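Long-range contacts in acyl-CoA dehydrogenase (PDB 2Z1Q), which probably catalyses the FAD-dependent oxidation of 2,3-saturated acyl-CoA thioesters to 2,3-dehydroacyl-CoA, passing the electrons to an acceptor: residues S93-E98 and A319-V324; F205-D210 and V238-E243; T162-S167 and V193-D198. One frame throughout, in Å; residues are numbered along the deposited sequence.

Interaction 1: residues S93-E98 and A319-V324; sequences STVVAE and AVYRTV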
loop_
_atom_site.group_PDB
_atom_site.type_symbol
_atom_site.label_atom_id
_atom_site.label_comp_id
_atom_site.label_asym_id
_atom_site.label_seq_id
_atom_site.Cartn_x
_atom_site.Cartn_y
_atom_site.Cartn_z
ATOM N N SER B 93 -13.287 15.015 21.976
ATOM C CA SER B 93 -13.295 15.276 20.541
ATOM C C SER B 93 -12.419 14.250 19.816
ATOM O O SER B 93 -12.639 13.950 18.641
ATOM C CB SER B 93 -12.806 16.701 20.250
ATOM O OG SER B 93 -11.602 16.985 20.934
ATOM N N THR B 94 -11.440 13.694 20.526
ATOM C CA THR B 94 -10.551 12.701 19.933
ATOM C C THR B 94 -11.235 11.347 19.769
ATOM O O THR B 94 -11.069 10.692 18.734
ATOM C CB THR B 94 -9.257 12.527 20.760
ATOM O OG1 THR B 94 -8.558 13.774 20.822
ATOM C CG2 THR B 94 -8.355 11.489 20.116
ATOM N N VAL B 95 -12.002 10.925 20.773
ATOM C CA VAL B 95 -12.695 9.643 20.680
ATOM C C VAL B 95 -13.797 9.743 19.611
ATOM O O VAL B 95 -14.098 8.768 18.926
ATOM C CB VAL B 95 -13.317 9.204 22.046
ATOM C CG1 VAL B 95 -12.243 9.204 23.137
ATOM C CG2 VAL B 95 -14.467 10.119 22.428
ATOM N N VAL B 96 -14.382 10.930 19.468
ATOM C CA VAL B 96 -15.431 11.147 18.470
ATOM C C VAL B 96 -14.823 10.968 17.077
ATOM O O VAL B 96 -15.433 10.373 16.197
ATOM C CB VAL B 96 -16.050 12.569 18.610
ATOM C CG1 VAL B 96 -16.918 12.892 17.402
ATOM C CG2 VAL B 96 -16.897 12.636 19.879
ATOM N N ALA B 97 -13.610 11.474 16.892
ATOM C CA ALA B 97 -12.926 11.339 15.613
ATOM C C ALA B 97 -12.713 9.861 15.314
ATOM O O ALA B 97 -12.956 9.408 14.202
ATOM C CB ALA B 97 -11.592 12.056 15.660
ATOM N N GLU B 98 -12.268 9.109 16.318
ATOM C CA GLU B 98 -12.009 7.685 16.137
ATOM C C GLU B 98 -13.262 6.902 15.740
ATOM O O GLU B 98 -13.218 6.082 14.828
ATOM C CB GLU B 98 -11.389 7.059 17.406
ATOM C CG GLU B 98 -11.272 5.515 17.342
ATOM C CD GLU B 98 -10.758 4.856 18.632
ATOM O OE1 GLU B 98 -10.872 3.619 18.738
ATOM O OE2 GLU B 98 -10.244 5.564 19.529
ATOM N N ALA B 319 -0.396 5.098 21.837
ATOM C CA ALA B 319 0.339 6.341 21.651
ATOM C C ALA B 319 -0.600 7.547 21.482
ATOM O O ALA B 319 -0.330 8.625 22.016
ATOM C CB ALA B 319 1.272 6.225 20.455
ATOM N N VAL B 320 -1.701 7.368 20.755
ATOM C CA VAL B 320 -2.650 8.459 20.522
ATOM C C VAL B 320 -3.306 9.023 21.790
ATOM O O VAL B 320 -3.271 10.230 22.035
ATOM C CB VAL B 320 -3.793 8.030 19.573
ATOM C CG1 VAL B 320 -4.854 9.119 19.526
ATOM C CG2 VAL B 320 -3.258 7.783 18.176
ATOM N N TYR B 321 -3.916 8.150 22.580
ATOM C CA TYR B 321 -4.592 8.599 23.782
ATOM C C TYR B 321 -3.651 8.972 24.902
ATOM O O TYR B 321 -4.032 9.693 25.816
ATOM C CB TYR B 321 -5.611 7.558 24.222
ATOM C CG TYR B 321 -6.824 7.581 23.327
ATOM C CD1 TYR B 321 -7.722 8.648 23.365
ATOM C CD2 TYR B 321 -7.032 6.575 22.389
ATOM C CE1 TYR B 321 -8.797 8.716 22.485
ATOM C CE2 TYR B 321 -8.098 6.637 21.502
ATOM C CZ TYR B 321 -8.973 7.703 21.552
ATOM O OH TYR B 321 -10.006 7.741 20.649
ATOM N N ARG B 322 -2.416 8.500 24.824
ATOM C CA ARG B 322 -1.455 8.869 25.841
ATOM C C ARG B 322 -1.116 10.326 25.514
ATOM O O ARG B 322 -0.997 11.163 26.409
ATOM C CB ARG B 322 -0.214 7.970 25.752
ATOM C CG ARG B 322 0.952 8.437 26.610
ATOM C CD ARG B 322 2.219 7.617 26.363
ATOM N NE ARG B 322 3.395 8.376 26.786
ATOM C CZ ARG B 322 4.661 8.009 26.596
ATOM N NH1 ARG B 322 5.637 8.795 27.029
ATOM N NH2 ARG B 322 4.958 6.874 25.975
ATOM N N THR B 323 -0.985 10.617 24.220
ATOM C CA THR B 323 -0.675 11.972 23.765
ATOM C C THR B 323 -1.768 12.955 24.183
ATOM O O THR B 323 -1.476 14.009 24.732
ATOM C CB THR B 323 -0.546 12.056 22.221
ATOM O OG1 THR B 323 0.551 11.251 21.773
ATOM C CG2 THR B 323 -0.324 13.504 21.791
ATOM N N VAL B 324 -3.023 12.606 23.909
ATOM C CA VAL B 324 -4.165 13.467 24.242
ATOM C C VAL B 324 -4.310 13.606 25.756
ATOM O O VAL B 324 -4.682 14.665 26.261
ATOM C CB VAL B 324 -5.491 12.912 23.633
ATOM C CG1 VAL B 324 -6.643 13.875 23.895
ATOM C CG2 VAL B 324 -5.326 12.725 22.136
#
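Tyr321 and Glu98 make the polar link between these two helical segments. The phenol OH of Tyr321 donates to Glu98 OE2 at 2.5 Å, a very short bond. OE2 lies at the ring edge, in the ring plane, and the carboxylate is turned 43° from that plane. The Glu98 chain is extended, with CG anti to the backbone N (chi1 172°), which carries the carboxylate out to the phenol. Its other oxygen, OE1, forms a salt bridge with Lys276. The carboxylate is thus held at both oxygens, and the nearby lysine would tend to keep it charged.

The remaining contacts are packing, mostly between apolar groups. Val95 meets Tyr321 at about a right angle, with CG1 3.5 Å from Tyr321 CE1. The same ring carbon has Thr94 CG2 as a neighbour at 3.7 Å. Thr94 and Val324 lie alongside each other, pointing opposite ways, with Thr94 CG2 3.8 Å from Val324 CG2. Thr94 OG1, 3.6 Å from Val324 CG1, is bonded to Lys90 O within its own helix, which leaves the methyl to pack against the ring. A leucine in place of Tyr321 would probably leave Glu98 OE2 without its phenol donor and open a gap beside Val95 and Thr94.

The segment axes approach to 11.3 Å at 157°, close to antiparallel. This spacing is wide, and the tyrosine side chain spans it. Helix 90-99 belongs to the N-terminal domain and helix 300-331 to the C-terminal domain, so the contact joins the two helical domains of the acyl-CoA dehydrogenase fold. Phe28 meets the Tyr321 ring edge-to-face. Helix 252-288 touches both partners, through Tyr265 and Ala269 at Thr94 and through Ala269 and Val272 at Val320. Helices 348-372 and 476-502 pack against segment 319-324.

Interaction 2: residues F205-D210 and V238-E243; sequences FLVERD and VKVPVE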
loop_
_atom_site.group_PDB
_atom_site.type_symbol
_atom_site.label_atom_id
_atom_site.label_comp_id
_atom_site.label_asym_id
_atom_site.label_seq_id
_atom_site.Cartn_x
_atom_site.Cartn_y
_atom_site.Cartn_z
ATOM N N PHE B 205 -8.878 35.543 6.309
ATOM C CA PHE B 205 -10.117 36.308 6.150
ATOM C C PHE B 205 -11.373 35.445 6.249
ATOM O O PHE B 205 -11.388 34.298 5.807
ATOM C CB PHE B 205 -10.152 37.025 4.790
ATOM C CG PHE B 205 -9.019 37.984 4.566
ATOM C CD1 PHE B 205 -7.750 37.525 4.220
ATOM C CD2 PHE B 205 -9.223 39.354 4.688
ATOM C CE1 PHE B 205 -6.706 38.413 3.997
ATOM C CE2 PHE B 205 -8.179 40.254 4.466
ATOM C CZ PHE B 205 -6.921 39.781 4.121
ATOM N N LEU B 206 -12.435 36.007 6.818
ATOM C CA LEU B 206 -13.711 35.299 6.940
ATOM C C LEU B 206 -14.542 35.710 5.723
ATOM O O LEU B 206 -14.801 36.894 5.529
ATOM C CB LEU B 206 -14.427 35.706 8.227
ATOM C CG LEU B 206 -13.669 35.447 9.534
ATOM C CD1 LEU B 206 -14.286 36.267 10.666
ATOM C CD2 LEU B 206 -13.688 33.956 9.859
ATOM N N VAL B 207 -14.936 34.737 4.901
ATOM C CA VAL B 207 -15.716 35.012 3.697
ATOM C C VAL B 207 -16.984 34.183 3.696
ATOM O O VAL B 207 -16.940 32.958 3.820
ATOM C CB VAL B 207 -14.904 34.677 2.410
ATOM C CG1 VAL B 207 -15.671 35.124 1.155
ATOM C CG2 VAL B 207 -13.554 35.344 2.476
ATOM N N GLU B 208 -18.116 34.854 3.558
ATOM C CA GLU B 208 -19.386 34.154 3.542
ATOM C C GLU B 208 -19.638 33.628 2.139
ATOM O O GLU B 208 -19.282 34.276 1.152
ATOM C CB GLU B 208 -20.495 35.097 3.994
ATOM C CG GLU B 208 -20.113 35.799 5.291
ATOM C CD GLU B 208 -21.258 36.567 5.919
ATOM O OE1 GLU B 208 -21.697 37.572 5.326
ATOM O OE2 GLU B 208 -21.719 36.170 7.009
ATOM N N ARG B 209 -20.241 32.446 2.063
ATOM C CA ARG B 209 -20.517 31.829 0.780
ATOM C C ARG B 209 -21.217 32.761 -0.205
ATOM O O ARG B 209 -20.820 32.841 -1.363
ATOM C CB ARG B 209 -21.361 30.571 0.966
ATOM C CG ARG B 209 -21.459 29.744 -0.300
ATOM C CD ARG B 209 -22.518 28.676 -0.190
ATOM N NE ARG B 209 -22.491 27.791 -1.349
ATOM C CZ ARG B 209 -21.563 26.861 -1.560
ATOM N NH1 ARG B 209 -20.581 26.684 -0.687
ATOM N NH2 ARG B 209 -21.613 26.120 -2.663
ATOM N N ASP B 210 -22.249 33.463 0.256
ATOM C CA ASP B 210 -23.008 34.364 -0.617
ATOM C C ASP B 210 -22.309 35.670 -1.007
ATOM O O ASP B 210 -22.970 36.659 -1.329
ATOM C CB ASP B 210 -24.371 34.683 0.025
ATOM C CG ASP B 210 -25.270 33.452 0.141
ATOM O OD1 ASP B 210 -26.343 33.555 0.784
ATOM O OD2 ASP B 210 -24.913 32.389 -0.412
ATOM N N VAL B 238 -13.231 39.724 -4.711
ATOM C CA VAL B 238 -14.128 39.476 -3.583
ATOM C C VAL B 238 -14.013 40.572 -2.516
ATOM O O VAL B 238 -12.924 40.836 -1.997
ATOM C CB VAL B 238 -13.846 38.098 -2.920
ATOM C CG1 VAL B 238 -14.641 37.960 -1.639
ATOM C CG2 VAL B 238 -14.210 36.967 -3.875
ATOM N N LYS B 239 -15.145 41.207 -2.213
ATOM C CA LYS B 239 -15.210 42.272 -1.215
ATOM C C LYS B 239 -15.366 41.672 0.174
ATOM O O LYS B 239 -16.321 40.950 0.450
ATOM C CB LYS B 239 -16.400 43.198 -1.493
ATOM C CG LYS B 239 -16.309 43.990 -2.787
ATOM C CD LYS B 239 -15.446 45.231 -2.632
ATOM C CE LYS B 239 -16.137 46.279 -1.775
ATOM N NZ LYS B 239 -17.439 46.690 -2.378
ATOM N N VAL B 240 -14.418 41.982 1.047
ATOM C CA VAL B 240 -14.441 41.477 2.407
ATOM C C VAL B 240 -14.295 42.628 3.399
ATOM O O VAL B 240 -13.295 43.350 3.392
ATOM C CB VAL B 240 -13.310 40.449 2.627
ATOM C CG1 VAL B 240 -13.329 39.950 4.050
ATOM C CG2 VAL B 240 -13.485 39.274 1.671
ATOM N N PRO B 241 -15.310 42.821 4.252
ATOM C CA PRO B 241 -15.291 43.888 5.254
ATOM C C PRO B 241 -14.013 43.850 6.090
ATOM O O PRO B 241 -13.562 42.779 6.503
ATOM C CB PRO B 241 -16.534 43.593 6.085
ATOM C CG PRO B 241 -17.485 43.062 5.055
ATOM C CD PRO B 241 -16.610 42.121 4.250
ATOM N N VAL B 242 -13.424 45.016 6.323
ATOM C CA VAL B 242 -12.206 45.100 7.103
ATOM C C VAL B 242 -12.293 44.327 8.424
ATOM O O VAL B 242 -11.300 43.757 8.875
ATOM C CB VAL B 242 -11.862 46.563 7.418
ATOM C CG1 VAL B 242 -10.522 46.639 8.125
ATOM C CG2 VAL B 242 -11.844 47.374 6.139
ATOM N N GLU B 243 -13.469 44.309 9.047
ATOM C CA GLU B 243 -13.619 43.606 10.318
ATOM C C GLU B 243 -13.647 42.089 10.156
ATOM O O GLU B 243 -13.715 41.346 11.140
ATOM C CB GLU B 243 -14.881 44.071 11.053
ATOM C CG GLU B 243 -16.197 43.795 10.333
ATOM C CD GLU B 243 -16.586 44.885 9.342
ATOM O OE1 GLU B 243 -17.739 44.838 8.860
ATOM O OE2 GLU B 243 -15.757 45.778 9.041
#
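Val240 packs between Val207 and Phe205, one methyl group toward each. Its CG2 lies 4.0 Å from Val207 CG2, where the two side chains cross at about a right angle. Its CG1 stands 4.2 Å from Phe205 CD2, oblique to the ring. A second valine pair extends the patch, with Val207 CG1 4.1 Å from Val238 CG1. This is packing inside the beta domain that forms the middle of the acyl-CoA dehydrogenase fold. No hydrogen bond joins the segments. Their strand axes stay 7.6 Å apart and run at 117° to each other, so the two strands, which are not neighbours in the sheet, meet through side chains.

Val207 reaches both valines because its two methyls diverge. CG1 is anti to the backbone N (chi1 -173°) and faces Val238, while CG2 faces Val240.

The next shell fixes each strand separately. Strand 201-208 is bonded through its backbone to strand 190-197, with Phe205 paired to Val193 and Val207 to Phe191. On its other edge Leu206 is bonded to Asn244. Val238 is bonded through its backbone to Leu175 of strand 172-183, and the Leu175 side chain touches both Val238 and Val240.

The FAD is not reached from here: it lies about 13 Å from the Val207 side chain. One contact with the backbone completes the patch, Val240 CG1 resting 3.7 Å from Leu206 O.

Interaction 3: residues T162-S167 and V193-D198; sequences TRATLS and VFAKVD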
loop_
_atom_site.group_PDB
_atom_site.type_symbol
_atom_site.label_atom_id
_atom_site.label_comp_id
_atom_site.label_asym_id
_atom_site.label_seq_id
_atom_site.Cartn_x
_atom_site.Cartn_y
_atom_site.Cartn_z
ATOM N N THR B 162 -2.802 34.177 -3.367
ATOM C CA THR B 162 -4.088 34.868 -3.423
ATOM C C THR B 162 -3.812 36.240 -2.790
ATOM O O THR B 162 -3.342 36.323 -1.653
ATOM C CB THR B 162 -5.145 34.136 -2.589
ATOM O OG1 THR B 162 -5.428 32.866 -3.188
ATOM C CG2 THR B 162 -6.422 34.951 -2.505
ATOM N N ARG B 163 -4.102 37.305 -3.534
ATOM C CA ARG B 163 -3.841 38.669 -3.074
ATOM C C ARG B 163 -5.008 39.391 -2.405
ATOM O O ARG B 163 -6.173 39.122 -2.676
ATOM C CB ARG B 163 -3.305 39.515 -4.243
ATOM C CG ARG B 163 -4.135 39.461 -5.530
ATOM C CD ARG B 163 -3.277 39.795 -6.765
ATOM N NE ARG B 163 -3.981 39.494 -8.010
ATOM C CZ ARG B 163 -4.946 40.253 -8.515
ATOM N NH1 ARG B 163 -5.307 41.362 -7.883
ATOM N NH2 ARG B 163 -5.565 39.901 -9.638
ATOM N N ALA B 164 -4.665 40.320 -1.525
ATOM C CA ALA B 164 -5.662 41.102 -0.817
ATOM C C ALA B 164 -5.226 42.559 -0.805
ATOM O O ALA B 164 -4.123 42.886 -0.372
ATOM C CB ALA B 164 -5.818 40.590 0.612
ATOM N N THR B 165 -6.098 43.427 -1.301
ATOM C CA THR B 165 -5.819 44.860 -1.334
ATOM C C THR B 165 -6.976 45.651 -0.736
ATOM O O THR B 165 -8.146 45.351 -0.986
ATOM C CB THR B 165 -5.575 45.357 -2.770
ATOM O OG1 THR B 165 -6.575 44.818 -3.641
ATOM C CG2 THR B 165 -4.193 44.942 -3.252
ATOM N N LEU B 166 -6.633 46.661 0.056
ATOM C CA LEU B 166 -7.625 47.513 0.706
ATOM C C LEU B 166 -8.213 48.507 -0.292
ATOM O O LEU B 166 -7.482 49.282 -0.907
ATOM C CB LEU B 166 -6.972 48.277 1.852
ATOM C CG LEU B 166 -7.925 49.038 2.771
ATOM C CD1 LEU B 166 -8.877 48.051 3.422
ATOM C CD2 LEU B 166 -7.132 49.789 3.827
ATOM N N SER B 167 -9.535 48.488 -0.436
ATOM C CA SER B 167 -10.237 49.376 -1.363
ATOM C C SER B 167 -10.000 50.855 -1.077
ATOM O O SER B 167 -9.508 51.221 -0.006
ATOM C CB SER B 167 -11.734 49.103 -1.304
ATOM O OG SER B 167 -12.224 49.358 -0.000
ATOM N N VAL B 193 -10.294 32.090 4.440
ATOM C CA VAL B 193 -9.350 32.140 3.326
ATOM C C VAL B 193 -8.055 32.863 3.642
ATOM O O VAL B 193 -8.069 33.921 4.272
ATOM C CB VAL B 193 -9.992 32.830 2.120
ATOM C CG1 VAL B 193 -9.077 32.735 0.888
ATOM C CG2 VAL B 193 -11.346 32.218 1.866
ATOM N N PHE B 194 -6.933 32.316 3.185
ATOM C CA PHE B 194 -5.654 32.964 3.432
ATOM C C PHE B 194 -5.164 33.716 2.197
ATOM O O PHE B 194 -5.203 33.195 1.077
ATOM C CB PHE B 194 -4.600 31.937 3.885
ATOM C CG PHE B 194 -4.897 31.323 5.227
ATOM C CD1 PHE B 194 -5.973 30.454 5.386
ATOM C CD2 PHE B 194 -4.121 31.638 6.333
ATOM C CE1 PHE B 194 -6.268 29.908 6.629
ATOM C CE2 PHE B 194 -4.409 31.088 7.589
ATOM C CZ PHE B 194 -5.483 30.223 7.733
ATOM N N ALA B 195 -4.725 34.954 2.414
ATOM C CA ALA B 195 -4.214 35.811 1.347
ATOM C C ALA B 195 -3.182 36.775 1.905
ATOM O O ALA B 195 -3.076 36.960 3.122
ATOM C CB ALA B 195 -5.346 36.590 0.699
ATOM N N LYS B 196 -2.423 37.399 1.016
ATOM C CA LYS B 196 -1.420 38.343 1.452
ATOM C C LYS B 196 -1.800 39.755 1.033
ATOM O O LYS B 196 -2.127 40.003 -0.128
ATOM C CB LYS B 196 -0.061 37.960 0.875
ATOM C CG LYS B 196 0.471 36.646 1.414
ATOM C CD LYS B 196 1.732 36.246 0.676
ATOM C CE LYS B 196 2.330 34.968 1.249
ATOM N NZ LYS B 196 3.492 34.503 0.438
ATOM N N VAL B 197 -1.777 40.676 1.991
ATOM C CA VAL B 197 -2.110 42.065 1.708
ATOM C C VAL B 197 -0.937 42.662 0.940
ATOM O O VAL B 197 0.199 42.647 1.418
ATOM C CB VAL B 197 -2.345 42.864 3.014
ATOM C CG1 VAL B 197 -2.720 44.300 2.691
ATOM C CG2 VAL B 197 -3.450 42.204 3.825
ATOM N N ASP B 198 -1.218 43.171 -0.258
ATOM C CA ASP B 198 -0.184 43.749 -1.112
ATOM C C ASP B 198 0.838 42.669 -1.434
ATOM O O ASP B 198 2.002 42.959 -1.711
ATOM C CB ASP B 198 0.517 44.918 -0.407
ATOM C CG ASP B 198 -0.442 46.025 -0.011
ATOM O OD1 ASP B 198 0.006 46.984 0.655
ATOM O OD2 ASP B 198 -1.642 45.936 -0.360
HETATM O O HOH W 1 -4.006 47.302 0.695
#
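Thr162 and Ala164 bond to Lys196 and Asp198 where two parallel strands run side by side, with Thr162 and Asp198 just off their ends. Lys196 N donates to Thr162 O at 3.0 Å. Ala164 N returns a bond to Lys196 O at 2.9 Å. Asp198 N then donates to Ala164 O at 2.9 Å. Ala164 O also receives a CA-H contact from Val197 CA at 3.0 Å. The strand axes are twisted 54° apart.

These strands, 163-166 and 190-197, belong to the beta domain in the middle of the acyl-CoA dehydrogenase fold. Phe194 lies about 3 Å, side chain to side chain, from Tyr146, a residue seen to bind FAD.

Ala164 and Val197 share the buried face of the sheet. There Ala164 CB lies 4.0 Å from Ala195 CB, and Phe205 closes over it. Thr162 turns CG2 toward Ala195 CB, 3.8 Å away. Its OG1, anti to the carbonyl carbon (chi1 -67°), bonds to Glu150. Arg163 and Lys196 occupy the other face, and the Lys196 chain extends away to bond Leu158 O. At the outer end one water bridges the segments, accepting from Leu166 N at 2.8 Å and donating to Asp198 OD2.

From the N terminus, segment 93-98 comes first, and its partner follows only at 319-324. Interaction 1 therefore closes a long loop that holds both other contacts. Within that loop, interaction 3 closes between 162-167 and 193-198, and interaction 2 then opens at 205-210 and closes at 238-243. These two run in series and do not cross. They touch through neighbouring strands 190-197 and 201-208, with Val207 CG2 3.9 Å from Val193 CG2. Both tie up the beta domain. Interaction 1 joins the N-terminal and C-terminal helical domains, and its nearest atoms are about 20 Å from either of the others.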